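Local atomic coordinates of UDP-galactopyranose mutase (PDB entry 3HDQ), a protein that probably interconverts UDP-galactopyranose and UDP-galactofuranose, using a bound FAD cofactor. Residues Q53-I64 with N234-R244. Numbering follows the deposited sequence.
With FAD (flavin-adenine dinucleotide), chain L.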
loop_
_atom_site.group_PDB
_atom_site.type_symbol
_atom_site.label_atom_id
_atom_site.label_comp_id
_atom_site.label_asym_id
_atom_site.label_seq_id
_atom_site.Cartn_x
_atom_site.Cartn_y
_atom_site.Cartn_z
ATOM N N GLN A 53 15.697 17.457 -10.596
ATOM C CA GLN A 53 14.875 18.414 -9.871
ATOM C C GLN A 53 14.335 17.797 -8.606
ATOM O O GLN A 53 13.906 16.648 -8.609
ATOM C CB GLN A 53 13.708 18.861 -10.728
ATOM C CG GLN A 53 14.125 19.452 -12.048
ATOM C CD GLN A 53 14.872 20.746 -11.865
ATOM O OE1 GLN A 53 14.397 21.659 -11.186
ATOM N NE2 GLN A 53 16.058 20.830 -12.449
ATOM N N ARG A 54 14.342 18.563 -7.527
ATOM C CA ARG A 54 13.751 18.112 -6.276
ATOM C C ARG A 54 12.239 18.257 -6.304
ATOM O O ARG A 54 11.706 19.331 -6.590
ATOM C CB ARG A 54 14.330 18.895 -5.102
ATOM C CG ARG A 54 15.717 18.431 -4.709
ATOM C CD ARG A 54 16.457 19.515 -3.967
ATOM N NE ARG A 54 16.033 19.629 -2.578
ATOM C CZ ARG A 54 16.231 20.711 -1.837
ATOM N NH1 ARG A 54 16.834 21.772 -2.361
ATOM N NH2 ARG A 54 15.819 20.736 -0.578
ATOM N N VAL A 55 11.547 17.174 -5.991
ATOM C CA VAL A 55 10.104 17.162 -6.101
ATOM C C VAL A 55 9.418 16.845 -4.773
ATOM O O VAL A 55 9.804 15.922 -4.071
ATOM C CB VAL A 55 9.662 16.160 -7.192
ATOM C CG1 VAL A 55 8.148 16.124 -7.313
ATOM C CG2 VAL A 55 10.306 16.537 -8.526
ATOM N N LEU A 56 8.419 17.644 -4.415
ATOM C CA LEU A 56 7.506 17.261 -3.360
ATOM C C LEU A 56 6.182 16.991 -4.038
ATOM O O LEU A 56 5.620 17.879 -4.693
ATOM C CB LEU A 56 7.344 18.366 -2.311
ATOM C CG LEU A 56 6.319 18.038 -1.219
ATOM C CD1 LEU A 56 6.780 16.846 -0.396
ATOM C CD2 LEU A 56 6.046 19.240 -0.321
ATOM N N ILE A 57 5.698 15.757 -3.916
ATOM C CA ILE A 57 4.404 15.423 -4.489
ATOM C C ILE A 57 3.410 15.199 -3.366
ATOM O O ILE A 57 3.678 14.473 -2.414
ATOM C CB ILE A 57 4.466 14.210 -5.462
ATOM C CG1 ILE A 57 3.140 14.078 -6.226
ATOM C CG2 ILE A 57 4.797 12.923 -4.715
ATOM C CD1 ILE A 57 3.184 13.106 -7.423
ATOM N N VAL A 58 2.261 15.848 -3.469
ATOM C CA VAL A 58 1.300 15.802 -2.390
ATOM C C VAL A 58 -0.059 15.301 -2.891
ATOM O O VAL A 58 -0.431 15.526 -4.043
ATOM C CB VAL A 58 1.200 17.184 -1.718
ATOM C CG1 VAL A 58 0.414 18.161 -2.590
ATOM C CG2 VAL A 58 0.579 17.069 -0.346
ATOM N N ASP A 59 -0.786 14.589 -2.038
ATOM C CA ASP A 59 -2.167 14.232 -2.352
ATOM C C ASP A 59 -2.975 14.250 -1.068
ATOM O O ASP A 59 -2.495 13.830 -0.013
ATOM C CB ASP A 59 -2.237 12.855 -3.028
ATOM C CG ASP A 59 -3.518 12.657 -3.848
ATOM O OD1 ASP A 59 -4.634 12.707 -3.277
ATOM O OD2 ASP A 59 -3.402 12.429 -5.069
ATOM N N ARG A 60 -4.204 14.736 -1.147
ATOM C CA ARG A 60 -5.054 14.765 0.034
ATOM C C ARG A 60 -5.539 13.367 0.379
ATOM O O ARG A 60 -5.967 13.122 1.507
ATOM C CB ARG A 60 -6.248 15.701 -0.177
ATOM C CG ARG A 60 -7.429 15.049 -0.875
ATOM C CD ARG A 60 -8.008 15.947 -1.961
ATOM N NE ARG A 60 -8.606 17.170 -1.431
ATOM C CZ ARG A 60 -9.150 18.126 -2.186
ATOM N NH1 ARG A 60 -9.186 18.001 -3.511
ATOM N NH2 ARG A 60 -9.660 19.214 -1.617
ATOM N N ARG A 61 -5.489 12.449 -0.587
ATOM C CA ARG A 61 -5.853 11.057 -0.297
ATOM C C ARG A 61 -4.725 10.380 0.475
ATOM O O ARG A 61 -3.609 10.893 0.498
ATOM C CB ARG A 61 -6.194 10.302 -1.584
ATOM C CG ARG A 61 -7.546 10.696 -2.145
ATOM C CD ARG A 61 -7.708 10.241 -3.576
ATOM N NE ARG A 61 -9.088 10.419 -4.019
ATOM C CZ ARG A 61 -9.471 10.421 -5.290
ATOM N NH1 ARG A 61 -8.577 10.251 -6.251
ATOM N NH2 ARG A 61 -10.750 10.602 -5.599
ATOM N N PRO A 62 -5.011 9.249 1.136
ATOM C CA PRO A 62 -3.961 8.612 1.942
ATOM C C PRO A 62 -3.140 7.634 1.128
ATOM O O PRO A 62 -2.399 6.853 1.708
ATOM C CB PRO A 62 -4.742 7.827 3.005
ATOM C CG PRO A 62 -6.213 7.843 2.546
ATOM C CD PRO A 62 -6.287 8.519 1.210
ATOM N N HIS A 63 -3.267 7.669 -0.194
ATOM C CA HIS A 63 -2.543 6.735 -1.051
ATOM C C HIS A 63 -2.153 7.434 -2.346
ATOM O O HIS A 63 -2.702 8.481 -2.662
ATOM C CB HIS A 63 -3.434 5.539 -1.372
ATOM C CG HIS A 63 -4.672 5.915 -2.125
ATOM N ND1 HIS A 63 -4.641 6.346 -3.432
ATOM C CD2 HIS A 63 -5.974 5.950 -1.745
ATOM C CE1 HIS A 63 -5.872 6.623 -3.831
ATOM N NE2 HIS A 63 -6.697 6.391 -2.827
ATOM N N ILE A 64 -1.218 6.850 -3.092
ATOM C CA ILE A 64 -0.817 7.381 -4.391
ATOM C C ILE A 64 -1.721 6.832 -5.508
ATOM O O ILE A 64 -2.633 6.039 -5.249
ATOM C CB ILE A 64 0.662 7.040 -4.708
ATOM C CG1 ILE A 64 0.857 5.518 -4.777
ATOM C CG2 ILE A 64 1.583 7.653 -3.656
ATOM C CD1 ILE A 64 2.264 5.063 -5.106
ATOM N N ASN A 234 14.973 11.836 -5.480
ATOM C CA ASN A 234 14.529 13.227 -5.633
ATOM C C ASN A 234 13.030 13.434 -5.442
ATOM O O ASN A 234 12.524 14.542 -5.608
ATOM C CB ASN A 234 14.911 13.757 -7.018
ATOM C CG ASN A 234 16.406 13.965 -7.169
ATOM O OD1 ASN A 234 17.127 14.080 -6.179
ATOM N ND2 ASN A 234 16.879 14.017 -8.409
ATOM N N ILE A 235 12.302 12.376 -5.121
ATOM C CA ILE A 235 10.856 12.507 -4.976
ATOM C C ILE A 235 10.416 12.290 -3.524
ATOM O O ILE A 235 10.612 11.216 -2.961
ATOM C CB ILE A 235 10.113 11.543 -5.927
ATOM C CG1 ILE A 235 10.485 11.853 -7.376
ATOM C CG2 ILE A 235 8.612 11.666 -5.757
ATOM C CD1 ILE A 235 9.690 11.049 -8.400
ATOM N N LYS A 236 9.849 13.329 -2.918
ATOM C CA LYS A 236 9.282 13.237 -1.577
ATOM C C LYS A 236 7.776 13.117 -1.718
ATOM O O LYS A 236 7.154 13.887 -2.455
ATOM C CB LYS A 236 9.632 14.479 -0.745
ATOM C CG LYS A 236 11.120 14.800 -0.685
ATOM C CD LYS A 236 11.918 13.582 -0.273
ATOM C CE LYS A 236 13.273 13.582 -0.945
ATOM N NZ LYS A 236 13.974 12.274 -0.817
ATOM N N VAL A 237 7.188 12.152 -1.018
ATOM C CA VAL A 237 5.767 11.873 -1.179
ATOM C C VAL A 237 4.970 12.176 0.084
ATOM O O VAL A 237 5.188 11.573 1.124
ATOM C CB VAL A 237 5.541 10.419 -1.559
ATOM C CG1 VAL A 237 4.069 10.186 -1.880
ATOM C CG2 VAL A 237 6.431 10.038 -2.733
ATOM N N MET A 238 4.031 13.104 -0.027
ATOM C CA MET A 238 3.255 13.559 1.119
ATOM C C MET A 238 1.774 13.200 0.956
ATOM O O MET A 238 1.091 13.696 0.053
ATOM C CB MET A 238 3.420 15.067 1.268
ATOM C CG MET A 238 3.143 15.598 2.637
ATOM S SD MET A 238 3.677 17.314 2.783
ATOM C CE MET A 238 3.446 17.483 4.542
ATOM N N LEU A 239 1.280 12.332 1.831
ATOM C CA LEU A 239 -0.089 11.853 1.723
ATOM C C LEU A 239 -0.982 12.425 2.821
ATOM O O LEU A 239 -0.496 12.976 3.805
ATOM C CB LEU A 239 -0.121 10.313 1.702
ATOM C CG LEU A 239 0.671 9.697 0.534
ATOM C CD1 LEU A 239 0.575 8.186 0.510
ATOM C CD2 LEU A 239 0.200 10.270 -0.791
ATOM N N ASN A 240 -2.291 12.289 2.642
ATOM C CA ASN A 240 -3.256 12.826 3.582
ATOM C C ASN A 240 -3.114 14.344 3.720
ATOM O O ASN A 240 -3.345 14.911 4.791
ATOM C CB ASN A 240 -3.104 12.148 4.945
ATOM C CG ASN A 240 -4.409 12.120 5.717
ATOM O OD1 ASN A 240 -5.478 11.970 5.125
ATOM N ND2 ASN A 240 -4.332 12.271 7.041
ATOM N N THR A 241 -2.747 14.997 2.621
ATOM C CA THR A 241 -2.358 16.405 2.658
ATOM C C THR A 241 -2.918 17.263 1.513
ATOM O O THR A 241 -2.503 17.138 0.370
ATOM C CB THR A 241 -0.825 16.531 2.670
ATOM O OG1 THR A 241 -0.287 15.779 3.769
ATOM C CG2 THR A 241 -0.405 17.987 2.784
ATOM N N ASP A 242 -3.865 18.139 1.826
ATOM C CA ASP A 242 -4.302 19.156 0.871
ATOM C C ASP A 242 -3.152 20.130 0.684
ATOM O O ASP A 242 -2.595 20.602 1.673
ATOM C CB ASP A 242 -5.527 19.899 1.412
ATOM C CG ASP A 242 -6.253 20.706 0.336
ATOM O OD1 ASP A 242 -5.653 21.640 -0.239
ATOM O OD2 ASP A 242 -7.436 20.403 0.073
ATOM N N TYR A 243 -2.785 20.436 -0.560
ATOM C CA TYR A 243 -1.646 21.329 -0.786
ATOM C C TYR A 243 -1.822 22.622 -0.006
ATOM O O TYR A 243 -0.850 23.222 0.460
ATOM C CB TYR A 243 -1.414 21.627 -2.271
ATOM C CG TYR A 243 -2.380 22.630 -2.870
ATOM C CD1 TYR A 243 -2.002 23.947 -3.096
ATOM C CD2 TYR A 243 -3.668 22.251 -3.220
ATOM C CE1 TYR A 243 -2.898 24.867 -3.650
ATOM C CE2 TYR A 243 -4.564 23.150 -3.771
ATOM C CZ TYR A 243 -4.177 24.458 -3.983
ATOM O OH TYR A 243 -5.080 25.341 -4.531
ATOM N N ARG A 244 -3.067 23.038 0.157
ATOM C CA ARG A 244 -3.340 24.273 0.872
ATOM C C ARG A 244 -2.927 24.236 2.346
ATOM O O ARG A 244 -2.585 25.265 2.914
ATOM C CB ARG A 244 -4.802 24.674 0.703
ATOM C CG ARG A 244 -5.128 25.018 -0.746
ATOM C CD ARG A 244 -6.580 25.422 -0.922
ATOM N NE ARG A 244 -7.495 24.298 -0.742
ATOM C CZ ARG A 244 -8.288 23.815 -1.695
ATOM N NH1 ARG A 244 -8.282 24.367 -2.907
ATOM N NH2 ARG A 244 -9.093 22.789 -1.433
HETATM P PA FAD L . -6.574 11.896 -10.885
HETATM O O1A FAD L . -6.469 10.488 -10.820
HETATM O O2A FAD L . -7.891 12.278 -10.585
HETATM O O5B FAD L . -5.596 12.454 -9.824
HETATM C C5B FAD L . -5.567 13.761 -9.390
HETATM C C4B FAD L . -5.185 13.734 -7.946
HETATM O O4B FAD L . -5.123 15.022 -7.448
HETATM C C3B FAD L . -6.264 13.033 -7.159
HETATM O O3B FAD L . -5.819 11.864 -6.555
HETATM C C2B FAD L . -6.669 14.026 -6.121
HETATM O O2B FAD L . -6.809 13.393 -4.908
HETATM C C1B FAD L . -5.537 15.010 -6.134
HETATM N N9A FAD L . -5.956 16.314 -5.631
HETATM C C8A FAD L . -6.960 17.093 -6.050
HETATM N N7A FAD L . -7.011 18.182 -5.327
HETATM C C5A FAD L . -6.043 18.129 -4.426
HETATM C C6A FAD L . -5.631 18.975 -3.421
HETATM N N6A FAD L . -6.125 20.160 -3.313
HETATM N N1A FAD L . -4.585 18.645 -2.636
HETATM C C2A FAD L . -3.947 17.472 -2.825
HETATM N N3A FAD L . -4.351 16.644 -3.811
HETATM C C4A FAD L . -5.383 16.951 -4.593
HETATM N N1 FAD L . -9.110 5.437 -18.084
HETATM C C2 FAD L . -8.700 4.496 -18.941
HETATM O O2 FAD L . -7.792 4.692 -19.692
HETATM N N3 FAD L . -9.328 3.316 -18.933
HETATM C C4 FAD L . -10.350 3.084 -18.075
HETATM O O4 FAD L . -10.915 2.044 -18.057
HETATM C C4X FAD L . -10.754 4.053 -17.232
HETATM N N5 FAD L . -11.783 3.815 -16.394
HETATM C C5X FAD L . -12.185 4.783 -15.547
HETATM C C6 FAD L . -13.226 4.527 -14.688
HETATM C C7 FAD L . -13.642 5.499 -13.823
HETATM C C7M FAD L . -14.761 5.242 -12.901
HETATM C C8 FAD L . -13.016 6.712 -13.801
HETATM C C8M FAD L . -13.512 7.735 -12.850
HETATM C C9 FAD L . -11.965 6.964 -14.659
HETATM C C9A FAD L . -11.544 6.004 -15.545
HETATM N N10 FAD L . -10.501 6.230 -16.395
HETATM C C10 FAD L . -10.125 5.245 -17.236
HETATM C "C1'" FAD L . -9.860 7.564 -16.509
HETATM C "C2'" FAD L . -8.701 7.759 -15.560
HETATM O "O2'" FAD L . -9.228 7.664 -14.285
HETATM C "C3'" FAD L . -8.033 9.123 -15.697
HETATM O "O3'" FAD L . -7.428 9.347 -16.892
HETATM C "C4'" FAD L . -6.825 9.199 -14.836
HETATM O "O4'" FAD L . -7.096 8.343 -13.769
HETATM C "C5'" FAD L . -6.634 10.631 -14.433
HETATM O "O5'" FAD L . -5.363 10.963 -14.011
HETATM P P FAD L . -5.141 12.338 -13.329
HETATM O O1P FAD L . -3.851 12.371 -12.762
HETATM O O2P FAD L . -5.236 13.319 -14.341
HETATM O O3P FAD L . -6.271 12.546 -12.273
#
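V58 lays CG2 crosswise over T241, reaching its CB at 3.4 Å. Chi1 of 75° sets CG1 between the backbone N and the carbonyl carbon, where it meets CB of Y243, and puts CG2 anti to N, on T241 and M238 CB. Strands 55-58 and 235-239 run parallel, their axes 4.7 Å apart at closest approach, joined by backbone bonds such as I57 N to K236 O at 2.8 Å. On the other face of this Rossmann-type sheet, I57 CG2 touches CG2 of both I235 and V237. Strand 235-239 is the edge within the chain, but V237 to L239 pair antiparallel with the second subunit, so the sheet continues across the dimer.

Beyond V58 backbone bonds continue from T241 N to D59 O and N240 N to R61 O, and side chains here hold the FAD adenosine. D59 takes ribose hydroxyl O2B on OD1 at 2.8 Å and O3B on OD2 at 2.9 Å; OD1 also accepts R61 N in an Asx turn. R60 bends its chain over the adenine, with C6A over one guanidinium face, and its NH2 makes a salt bridge to D242 OD2 at 3.0 Å, the two planes 88° apart. Y243 N donates to adenine N1A at 3.3 Å. D242 OD1 lies near R244 NE, a charge contact without a directed N-H, so the carboxylate probably offsets both arginines, R60 and R244, whose NH2 atoms stand 3.6 Å apart.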